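Side-chain contacts in enoyl-CoA hydratase/isomerase (Mycobacterium avium, PDB 3P5M), which probably hydrates or isomerises the double bond of enoyl-CoA thioesters: residues B[237-242]-B[249-254]; B[127-130]-B[136-139]; B[79-84]-B[104-109]; B[139-144]-B[222-227]. All coordinates share one frame; numbering follows the deposited sequence.

Interaction 1: residues B[237-242]-B[249-254]; sequences FREGAR and TPNFRG
Glu239 and Asn251 make the polar part of this contact. Glu239 OE2 accepts a hydrogen bond from Asn251 N at 2.6 Å. The N-H...O angle is 137°, so the bond is short but bent. The donor comes from the anti side of the carboxylate, somewhat out of its plane. The same oxygen also forms a salt bridge with Arg248, so two partners grip it. With CG turned away from the backbone N (chi1 158°), the Glu239 chain bends at chi2. This bend lays CG and CD close to the Asn251 backbone. The bond also brings OE2 within 3.1 Å of Asn251 CB and 3.4 Å of Pro250 CA. The Asn251 amide turns from the helix, its plane 49° from the carboxylate.

The apolar part centres on Gly240. Phe252 CE1 lies 4.0 Å from Gly240 CA, so the ring packs against bare helix backbone. Within 249-254, Pro250 CB backs the ring, 3.6 Å above one face of Phe252 and toward its rim. The same carbon is 4.4 Å from Gly240 CA.

The contact lies at the surface, near the C-terminus. The chain leaves helix 235-245 and runs back beside it as an extended tail. Asp236, early in that helix, accepts hydrogen bonds from Arg253 N and Gly254 N and holds the tail further along. Phe252 also packs on Gly196 of the second subunit.

Interaction 2: residues B[127-130]-B[136-139]; sequences LAFT and PDGG
Pro136 lies over the face of the Phe129 ring, and these two residues bury the most surface here. The touching atom is Pro136 CA, 3.6 Å from the centroid of the Phe129 ring and 13° off the ring normal. This is a CH-pi contact, centred on the ring rather than slipped to one side. Pro136 CB adds a looser touch, 4.1 Å from Phe129 CE2. Phe129 CG stands anti to its own carbonyl carbon, which carries the ring across to the 136-139 segment. Leu127 touches both. Its CB lies in the plane of the Phe129 ring, at the edge, and its CD1 meets Pro136 CG at 4.1 Å.

Asp137 is the third main residue. Its OD1 approaches Phe129 CE1 to 3.3 Å, and the carboxylate plane is turned 82° to the ring. The side chain starts between the backbone N and the carbonyl carbon (chi1 63°), which brings the carboxylate back to the ring. Ala157 of helix 150-159 covers Pro136 and Leu127, and Thr205 of the second subunit also packs on Pro136.

The segments are thus joined by dispersion and a CH-pi contact from Pro136 CA. Flanked by N and C=O, that C-H is probably polarised enough to favour the ring face. Asp137 OD1 lies close to the positively polarised C-H rim of Phe129, probably a weak electrostatic attraction. Polar anchoring of 136-139 includes its backbone: Asp137 O accepts from Ser109 OG, and Gly138 O from Gln221 NE2.

Interaction 3: residues B[79-84]-B[104-109]; sequences DAANRV and VGFGCS
Phe106 reaches from the first turn of helix 106-113 to Ala81 on helix 74-90. Its CG is anti to the backbone N (chi1 178°), and this carries the ring toward helix 74-90. The tight part of the contact is at one corner of the ring. Ala81 CB meets Phe106 CE1 at 3.6 Å and Phe106 CD1 at 3.7 Å. Ala81 O comes to the same CE1 at 3.4 Å, approaching obliquely. The small alanine lets the ring come close to the helix backbone.

The packing relaxes one helical turn further on. Val84 CG1 is 4.0 Å from Phe106 CZ and lies at the ring edge, near its plane. The two side chains meet at a slant, with little surface shared. Leu35 of helix 32-47 packs on both Ala81 and Phe106, while Val30 and Asp137 also touch the ring.

The other side of helix 74-90 faces solvent. Asp79 and Arg83 are exposed there. The Arg83 guanidinium lies over its own helix turn, near Ala80 CA, and makes a long, weak ion pair with Glu36.

Across the contact the attraction is therefore apolar, apart from the carbonyl oxygen beside the ring. The ring packs between the two helices, together with Leu35. Crotonase relatives use a backbone N-H at the start of the equivalent helix in the oxyanion hole. Phe106 N is placed like that N-H and may serve the same purpose, while its side chain turns away into apolar packing.

Interaction 4: residues B[139-144]-B[222-227]; sequences GASALL and AIEAEG
Glu224 reaches the start of helix 140-143 and engages it with both oxygens. Its chain is extended beyond CG (chi2 178°), so the carboxylate stands well clear of helix 217-231. One side chain thereby ties two distant parts of the chain together. OE1 accepts from Gly139 N at 2.7 Å. The donor lies on the syn side, 21° out of the carboxylate plane. OE2 takes two bonds from a single residue. Ser141 N meets it at 2.8 Å, nearly in line with the C-O bond. Ser141 OG donates to its anti lone pair at 2.5 Å, which is short. Ser141 OG sits beside its own backbone N (chi1 -50°), and this lets both donors converge on one oxygen. Gly139 is the N-cap residue of the helix. Ala208 of the second subunit packs against both Ser141 and Glu224, and Met135 also touches Glu224.

All residues that touch here are buried. Three hydrogen bonds probably compensate the carboxylate for the loss of water, and they fix its rotation. The N-H groups at the helix start would probably favour the charged form of Glu224, though so short a helix adds little dipole.

Interactions 2, 3 and 4 form a cluster, with centres 8 to 10 Å apart. Interaction 1 stands off at the C-terminal end, 16 Å from the centre of interaction 2 and 22 to 23 Å from the others. Along the chain, interaction 3 closes first. Interaction 2 follows, and interaction 4 starts on its last residue, Gly139, before interaction 1 ends the series. Interaction 2 touches all the others. Phe252 CZ reaches Thr130 O at 3.7 Å. The loop between strand 124-126 and helix 140-143 thus links helix 106-113 to helix 217-231 and the C-terminal tail. Interactions 1, 2 and 4 touch the second subunit, so the loop and C-terminal part lie against it, while interaction 3 stays inside the chain.

Interaction 1: residues B[237-242]-B[249-254]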
loop_
_atom_site.group_PDB
_atom_site.type_symbol
_atom_site.label_atom_id
_atom_site.label_comp_id
_atom_site.label_asym_id
_atom_site.label_seq_id
_atom_site.Cartn_x
_atom_site.Cartn_y
_atom_site.Cartn_z
ATOM N N PHE B 237 14.453 -5.433 36.307
ATOM C CA PHE B 237 13.566 -4.346 36.652
ATOM C C PHE B 237 14.258 -3.253 37.495
ATOM O O PHE B 237 14.165 -2.061 37.184
ATOM C CB PHE B 237 12.329 -4.868 37.389
ATOM C CG PHE B 237 11.424 -3.779 37.871
ATOM C CD1 PHE B 237 10.789 -2.945 36.967
ATOM C CD2 PHE B 237 11.239 -3.564 39.229
ATOM C CE1 PHE B 237 9.949 -1.931 37.411
ATOM C CE2 PHE B 237 10.411 -2.558 39.668
ATOM C CZ PHE B 237 9.754 -1.744 38.749
ATOM N N ARG B 238 14.939 -3.649 38.570
ATOM C CA ARG B 238 15.704 -2.657 39.353
ATOM C C ARG B 238 16.574 -1.820 38.402
ATOM O O ARG B 238 16.567 -0.595 38.489
ATOM C CB ARG B 238 16.550 -3.313 40.455
ATOM N N GLU B 239 17.291 -2.477 37.482
ATOM C CA GLU B 239 18.148 -1.782 36.507
ATOM C C GLU B 239 17.321 -0.951 35.490
ATOM O O GLU B 239 17.690 0.187 35.156
ATOM C CB GLU B 239 19.111 -2.766 35.800
ATOM C CG GLU B 239 19.669 -2.304 34.422
ATOM C CD GLU B 239 20.824 -1.303 34.516
ATOM O OE1 GLU B 239 21.242 -0.950 35.627
ATOM O OE2 GLU B 239 21.328 -0.863 33.470
ATOM N N GLY B 240 16.207 -1.513 35.031
ATOM C CA GLY B 240 15.332 -0.804 34.115
ATOM C C GLY B 240 14.804 0.468 34.751
ATOM O O GLY B 240 14.877 1.547 34.167
ATOM N N ALA B 241 14.282 0.336 35.963
ATOM C CA ALA B 241 13.741 1.478 36.683
ATOM C C ALA B 241 14.840 2.516 36.912
ATOM O O ALA B 241 14.602 3.714 36.704
ATOM C CB ALA B 241 13.092 1.041 37.992
ATOM N N ARG B 242 16.040 2.051 37.296
ATOM C CA ARG B 242 17.167 2.941 37.590
ATOM C C ARG B 242 17.579 3.685 36.315
ATOM O O ARG B 242 17.751 4.923 36.336
ATOM C CB ARG B 242 18.346 2.206 38.272
ATOM N N THR B 249 20.653 4.211 29.018
ATOM C CA THR B 249 20.315 2.903 28.479
ATOM C C THR B 249 20.505 1.805 29.548
ATOM O O THR B 249 21.576 1.714 30.158
ATOM C CB THR B 249 21.116 2.611 27.175
ATOM O OG1 THR B 249 20.530 3.358 26.107
ATOM C CG2 THR B 249 21.063 1.138 26.789
ATOM N N PRO B 250 19.466 0.963 29.750
ATOM C CA PRO B 250 19.596 -0.136 30.691
ATOM C C PRO B 250 20.547 -1.221 30.182
ATOM O O PRO B 250 20.797 -1.367 29.001
ATOM C CB PRO B 250 18.167 -0.669 30.812
ATOM C CG PRO B 250 17.567 -0.391 29.467
ATOM C CD PRO B 250 18.160 0.941 29.059
ATOM N N ASN B 251 21.074 -1.962 31.122
ATOM C CA ASN B 251 22.048 -2.987 30.887
ATOM C C ASN B 251 21.426 -4.304 31.373
ATOM O O ASN B 251 21.744 -4.774 32.470
ATOM C CB ASN B 251 23.243 -2.644 31.770
ATOM C CG ASN B 251 24.531 -2.982 31.146
ATOM O OD1 ASN B 251 24.582 -3.494 30.023
ATOM N ND2 ASN B 251 25.617 -2.697 31.858
ATOM N N PHE B 252 20.533 -4.895 30.584
ATOM C CA PHE B 252 19.819 -6.081 31.074
ATOM C C PHE B 252 20.719 -7.311 31.136
ATOM O O PHE B 252 21.644 -7.439 30.332
ATOM C CB PHE B 252 18.577 -6.330 30.230
ATOM C CG PHE B 252 17.531 -5.259 30.375
ATOM C CD1 PHE B 252 16.945 -4.987 31.621
ATOM C CD2 PHE B 252 17.128 -4.513 29.270
ATOM C CE1 PHE B 252 15.954 -3.977 31.771
ATOM C CE2 PHE B 252 16.145 -3.511 29.396
ATOM C CZ PHE B 252 15.563 -3.239 30.659
ATOM N N ARG B 253 20.447 -8.210 32.086
ATOM C CA ARG B 253 21.270 -9.400 32.294
ATOM C C ARG B 253 20.477 -10.691 32.162
ATOM O O ARG B 253 21.048 -11.769 32.142
ATOM C CB ARG B 253 21.983 -9.329 33.672
ATOM N N GLY B 254 19.155 -10.574 32.064
ATOM C CA GLY B 254 18.276 -11.731 32.062
ATOM C C GLY B 254 18.066 -12.330 33.450
ATOM O O GLY B 254 17.770 -13.530 33.563
#

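Interaction 2: residues B[127-130]-B[136-139]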
loop_
_atom_site.group_PDB
_atom_site.type_symbol
_atom_site.label_atom_id
_atom_site.label_comp_id
_atom_site.label_asym_id
_atom_site.label_seq_id
_atom_site.Cartn_x
_atom_site.Cartn_y
_atom_site.Cartn_z
ATOM N N LEU B 127 4.057 -0.738 23.310
ATOM C CA LEU B 127 4.240 -1.573 24.512
ATOM C C LEU B 127 5.651 -1.290 25.038
ATOM O O LEU B 127 6.605 -2.041 24.778
ATOM C CB LEU B 127 4.032 -3.052 24.178
ATOM C CG LEU B 127 2.678 -3.451 23.580
ATOM C CD1 LEU B 127 2.602 -4.974 23.296
ATOM C CD2 LEU B 127 1.519 -3.020 24.488
ATOM N N ALA B 128 5.797 -0.165 25.731
ATOM C CA ALA B 128 7.124 0.217 26.209
ATOM C C ALA B 128 7.554 -0.548 27.461
ATOM O O ALA B 128 8.626 -0.292 27.983
ATOM C CB ALA B 128 7.228 1.729 26.445
ATOM N N PHE B 129 6.757 -1.498 27.930
ATOM C CA PHE B 129 7.048 -2.114 29.219
ATOM C C PHE B 129 8.457 -2.704 29.265
ATOM O O PHE B 129 9.171 -2.513 30.250
ATOM C CB PHE B 129 6.049 -3.234 29.574
ATOM C CG PHE B 129 4.600 -2.943 29.246
ATOM C CD1 PHE B 129 3.697 -2.626 30.272
ATOM C CD2 PHE B 129 4.117 -3.052 27.927
ATOM C CE1 PHE B 129 2.368 -2.391 29.998
ATOM C CE2 PHE B 129 2.769 -2.837 27.643
ATOM C CZ PHE B 129 1.879 -2.506 28.692
ATOM N N THR B 130 8.860 -3.421 28.205
ATOM C CA THR B 130 10.143 -4.138 28.219
ATOM C C THR B 130 11.337 -3.235 28.376
ATOM O O THR B 130 12.415 -3.712 28.752
ATOM C CB THR B 130 10.365 -5.089 27.003
ATOM O OG1 THR B 130 10.071 -4.415 25.782
ATOM C CG2 THR B 130 9.496 -6.327 27.107
ATOM N N PRO B 136 3.742 -6.931 28.979
ATOM C CA PRO B 136 2.469 -6.257 28.680
ATOM C C PRO B 136 1.452 -6.573 29.774
ATOM O O PRO B 136 1.575 -7.605 30.430
ATOM C CB PRO B 136 2.060 -6.863 27.338
ATOM C CG PRO B 136 3.399 -7.163 26.666
ATOM C CD PRO B 136 4.257 -7.673 27.804
ATOM N N ASP B 137 0.495 -5.666 29.988
ATOM C CA ASP B 137 -0.588 -5.874 30.977
ATOM C C ASP B 137 -1.968 -5.446 30.438
ATOM O O ASP B 137 -2.107 -5.073 29.257
ATOM C CB ASP B 137 -0.293 -5.107 32.264
ATOM C CG ASP B 137 -0.235 -3.613 32.046
ATOM O OD1 ASP B 137 -0.673 -3.109 30.974
ATOM O OD2 ASP B 137 0.255 -2.927 32.951
ATOM N N GLY B 138 -2.982 -5.489 31.309
ATOM C CA GLY B 138 -4.339 -5.140 30.918
ATOM C C GLY B 138 -5.014 -6.251 30.153
ATOM O O GLY B 138 -6.218 -6.202 29.944
ATOM N N GLY B 139 -4.251 -7.265 29.753
ATOM C CA GLY B 139 -4.713 -8.277 28.825
ATOM C C GLY B 139 -4.366 -7.882 27.377
ATOM O O GLY B 139 -4.910 -8.457 26.441
#

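Interaction 3: residues B[79-84]-B[104-109]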
loop_
_atom_site.group_PDB
_atom_site.type_symbol
_atom_site.label_atom_id
_atom_site.label_comp_id
_atom_site.label_asym_id
_atom_site.label_seq_id
_atom_site.Cartn_x
_atom_site.Cartn_y
_atom_site.Cartn_z
ATOM N N ASP B 79 -4.643 -5.991 38.862
ATOM C CA ASP B 79 -6.075 -6.336 39.013
ATOM C C ASP B 79 -7.019 -5.215 38.551
ATOM O O ASP B 79 -7.988 -5.467 37.810
ATOM C CB ASP B 79 -6.434 -6.766 40.448
ATOM C CG ASP B 79 -5.778 -8.105 40.861
ATOM O OD1 ASP B 79 -5.348 -8.919 40.002
ATOM O OD2 ASP B 79 -5.700 -8.348 42.084
ATOM N N ALA B 80 -6.759 -3.988 38.995
ATOM C CA ALA B 80 -7.629 -2.865 38.604
ATOM C C ALA B 80 -7.609 -2.623 37.073
ATOM O O ALA B 80 -8.686 -2.465 36.420
ATOM C CB ALA B 80 -7.264 -1.583 39.414
ATOM N N ALA B 81 -6.397 -2.629 36.501
ATOM C CA ALA B 81 -6.180 -2.489 35.039
ATOM C C ALA B 81 -6.889 -3.586 34.264
ATOM O O ALA B 81 -7.544 -3.324 33.250
ATOM C CB ALA B 81 -4.721 -2.519 34.743
ATOM N N ASN B 82 -6.783 -4.815 34.762
ATOM C CA ASN B 82 -7.537 -5.926 34.195
ATOM C C ASN B 82 -9.041 -5.697 34.210
ATOM O O ASN B 82 -9.733 -5.941 33.198
ATOM C CB ASN B 82 -7.145 -7.255 34.866
ATOM C CG ASN B 82 -5.765 -7.753 34.416
ATOM O OD1 ASN B 82 -5.269 -7.344 33.360
ATOM N ND2 ASN B 82 -5.169 -8.666 35.186
ATOM N N ARG B 83 -9.559 -5.196 35.335
ATOM C CA ARG B 83 -11.004 -4.995 35.447
ATOM C C ARG B 83 -11.500 -3.844 34.578
ATOM O O ARG B 83 -12.632 -3.885 34.119
ATOM C CB ARG B 83 -11.436 -4.827 36.920
ATOM C CG ARG B 83 -11.623 -6.201 37.664
ATOM C CD ARG B 83 -11.077 -6.183 39.109
ATOM N NE ARG B 83 -11.077 -4.805 39.616
ATOM C CZ ARG B 83 -10.528 -4.413 40.765
ATOM N NH1 ARG B 83 -9.948 -5.313 41.553
ATOM N NH2 ARG B 83 -10.568 -3.119 41.115
ATOM N N VAL B 84 -10.661 -2.826 34.332
ATOM C CA VAL B 84 -11.045 -1.728 33.420
ATOM C C VAL B 84 -11.302 -2.305 32.035
ATOM O O VAL B 84 -12.339 -2.063 31.423
ATOM C CB VAL B 84 -9.972 -0.609 33.360
ATOM C CG1 VAL B 84 -10.240 0.360 32.210
ATOM C CG2 VAL B 84 -9.915 0.168 34.709
ATOM N N VAL B 104 0.510 4.245 25.618
ATOM C CA VAL B 104 1.715 3.496 25.948
ATOM C C VAL B 104 1.422 2.563 27.117
ATOM O O VAL B 104 0.737 2.940 28.080
ATOM C CB VAL B 104 2.866 4.481 26.390
ATOM C CG1 VAL B 104 4.135 3.737 26.796
ATOM C CG2 VAL B 104 3.159 5.507 25.289
ATOM N N GLY B 105 1.971 1.354 27.035
ATOM C CA GLY B 105 1.781 0.377 28.100
ATOM C C GLY B 105 0.314 0.069 28.255
ATOM O O GLY B 105 -0.354 -0.221 27.260
ATOM N N PHE B 106 -0.195 0.143 29.483
ATOM C CA PHE B 106 -1.652 0.013 29.699
ATOM C C PHE B 106 -2.516 1.024 28.910
ATOM O O PHE B 106 -3.689 0.764 28.654
ATOM C CB PHE B 106 -2.038 0.118 31.186
ATOM C CG PHE B 106 -3.526 0.023 31.404
ATOM C CD1 PHE B 106 -4.173 -1.210 31.309
ATOM C CD2 PHE B 106 -4.289 1.159 31.601
ATOM C CE1 PHE B 106 -5.538 -1.308 31.449
ATOM C CE2 PHE B 106 -5.665 1.063 31.756
ATOM C CZ PHE B 106 -6.281 -0.171 31.692
ATOM N N GLY B 107 -1.962 2.179 28.555
ATOM C CA GLY B 107 -2.679 3.128 27.673
ATOM C C GLY B 107 -3.027 2.532 26.317
ATOM O O GLY B 107 -4.052 2.866 25.713
ATOM N N CYS B 108 -2.168 1.655 25.828
ATOM C CA CYS B 108 -2.457 0.924 24.614
ATOM C C CYS B 108 -3.571 -0.103 24.863
ATOM O O CYS B 108 -4.588 -0.146 24.144
ATOM C CB CYS B 108 -1.172 0.247 24.077
ATOM S SG CYS B 108 -1.398 -0.606 22.492
ATOM N N SER B 109 -3.386 -0.937 25.886
ATOM C CA SER B 109 -4.393 -1.912 26.266
ATOM C C SER B 109 -5.788 -1.249 26.372
ATOM O O SER B 109 -6.776 -1.791 25.857
ATOM C CB SER B 109 -4.017 -2.526 27.609
ATOM O OG SER B 109 -2.676 -3.004 27.600
#

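Interaction 4: residues B[139-144]-B[222-227]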
loop_
_atom_site.group_PDB
_atom_site.type_symbol
_atom_site.label_atom_id
_atom_site.label_comp_id
_atom_site.label_asym_id
_atom_site.label_seq_id
_atom_site.Cartn_x
_atom_site.Cartn_y
_atom_site.Cartn_z
ATOM N N GLY B 139 -4.251 -7.265 29.753
ATOM C CA GLY B 139 -4.713 -8.277 28.825
ATOM C C GLY B 139 -4.366 -7.882 27.377
ATOM O O GLY B 139 -4.910 -8.457 26.441
ATOM N N ALA B 140 -3.456 -6.919 27.189
ATOM C CA ALA B 140 -2.870 -6.646 25.861
ATOM C C ALA B 140 -2.452 -7.927 25.088
ATOM O O ALA B 140 -2.610 -8.010 23.852
ATOM C CB ALA B 140 -1.658 -5.681 25.979
ATOM N N SER B 141 -1.938 -8.935 25.802
ATOM C CA SER B 141 -1.391 -10.120 25.096
ATOM C C SER B 141 -2.496 -10.917 24.409
ATOM O O SER B 141 -2.246 -11.579 23.423
ATOM C CB SER B 141 -0.597 -11.043 26.028
ATOM O OG SER B 141 0.349 -10.300 26.782
ATOM N N ALA B 142 -3.712 -10.850 24.941
ATOM C CA ALA B 142 -4.874 -11.492 24.304
ATOM C C ALA B 142 -5.552 -10.571 23.317
ATOM O O ALA B 142 -6.061 -11.057 22.307
ATOM C CB ALA B 142 -5.894 -11.944 25.358
ATOM N N LEU B 143 -5.561 -9.260 23.574
ATOM C CA LEU B 143 -6.236 -8.315 22.661
ATOM C C LEU B 143 -5.506 -8.173 21.334
ATOM O O LEU B 143 -6.088 -8.365 20.280
ATOM C CB LEU B 143 -6.385 -6.905 23.271
ATOM C CG LEU B 143 -7.232 -6.731 24.548
ATOM C CD1 LEU B 143 -7.037 -5.348 25.138
ATOM C CD2 LEU B 143 -8.689 -6.929 24.179
ATOM N N LEU B 144 -4.230 -7.847 21.396
ATOM C CA LEU B 144 -3.435 -7.604 20.189
ATOM C C LEU B 144 -3.420 -8.710 19.089
ATOM O O LEU B 144 -3.596 -8.403 17.898
ATOM C CB LEU B 144 -2.030 -7.114 20.592
ATOM C CG LEU B 144 -1.899 -5.626 20.983
ATOM C CD1 LEU B 144 -0.623 -5.306 21.780
ATOM C CD2 LEU B 144 -1.857 -4.807 19.707
ATOM N N ALA B 222 -4.584 -13.240 33.977
ATOM C CA ALA B 222 -3.990 -13.933 35.126
ATOM C C ALA B 222 -2.501 -14.288 34.942
ATOM O O ALA B 222 -1.718 -14.238 35.884
ATOM C CB ALA B 222 -4.780 -15.166 35.453
ATOM N N ILE B 223 -2.122 -14.673 33.730
ATOM C CA ILE B 223 -0.730 -14.912 33.429
ATOM C C ILE B 223 0.072 -13.618 33.486
ATOM O O ILE B 223 1.163 -13.625 34.036
ATOM C CB ILE B 223 -0.556 -15.638 32.118
ATOM C CG1 ILE B 223 -1.072 -17.086 32.295
ATOM C CG2 ILE B 223 0.915 -15.597 31.679
ATOM C CD1 ILE B 223 -1.420 -17.795 30.976
ATOM N N GLU B 224 -0.464 -12.526 32.930
ATOM C CA GLU B 224 0.241 -11.235 32.937
ATOM C C GLU B 224 0.417 -10.716 34.359
ATOM O O GLU B 224 1.452 -10.162 34.674
ATOM C CB GLU B 224 -0.508 -10.160 32.101
ATOM C CG GLU B 224 -0.530 -10.426 30.563
ATOM C CD GLU B 224 -1.317 -9.352 29.776
ATOM O OE1 GLU B 224 -2.012 -8.524 30.408
ATOM O OE2 GLU B 224 -1.255 -9.376 28.523
ATOM N N ALA B 225 -0.624 -10.864 35.191
ATOM C CA ALA B 225 -0.581 -10.452 36.592
ATOM C C ALA B 225 0.449 -11.268 37.378
ATOM O O ALA B 225 1.214 -10.706 38.160
ATOM C CB ALA B 225 -1.976 -10.573 37.228
ATOM N N GLU B 226 0.501 -12.582 37.163
ATOM C CA GLU B 226 1.572 -13.388 37.815
ATOM C C GLU B 226 2.978 -13.007 37.332
ATOM O O GLU B 226 3.924 -12.929 38.132
ATOM C CB GLU B 226 1.364 -14.895 37.596
ATOM C CG GLU B 226 2.363 -15.709 38.353
ATOM C CD GLU B 226 2.189 -17.190 38.178
ATOM O OE1 GLU B 226 1.090 -17.637 37.803
ATOM O OE2 GLU B 226 3.172 -17.917 38.423
ATOM N N GLY B 227 3.113 -12.832 36.009
ATOM C CA GLY B 227 4.364 -12.432 35.409
ATOM C C GLY B 227 4.866 -11.082 35.904
ATOM O O GLY B 227 6.044 -10.949 36.250
#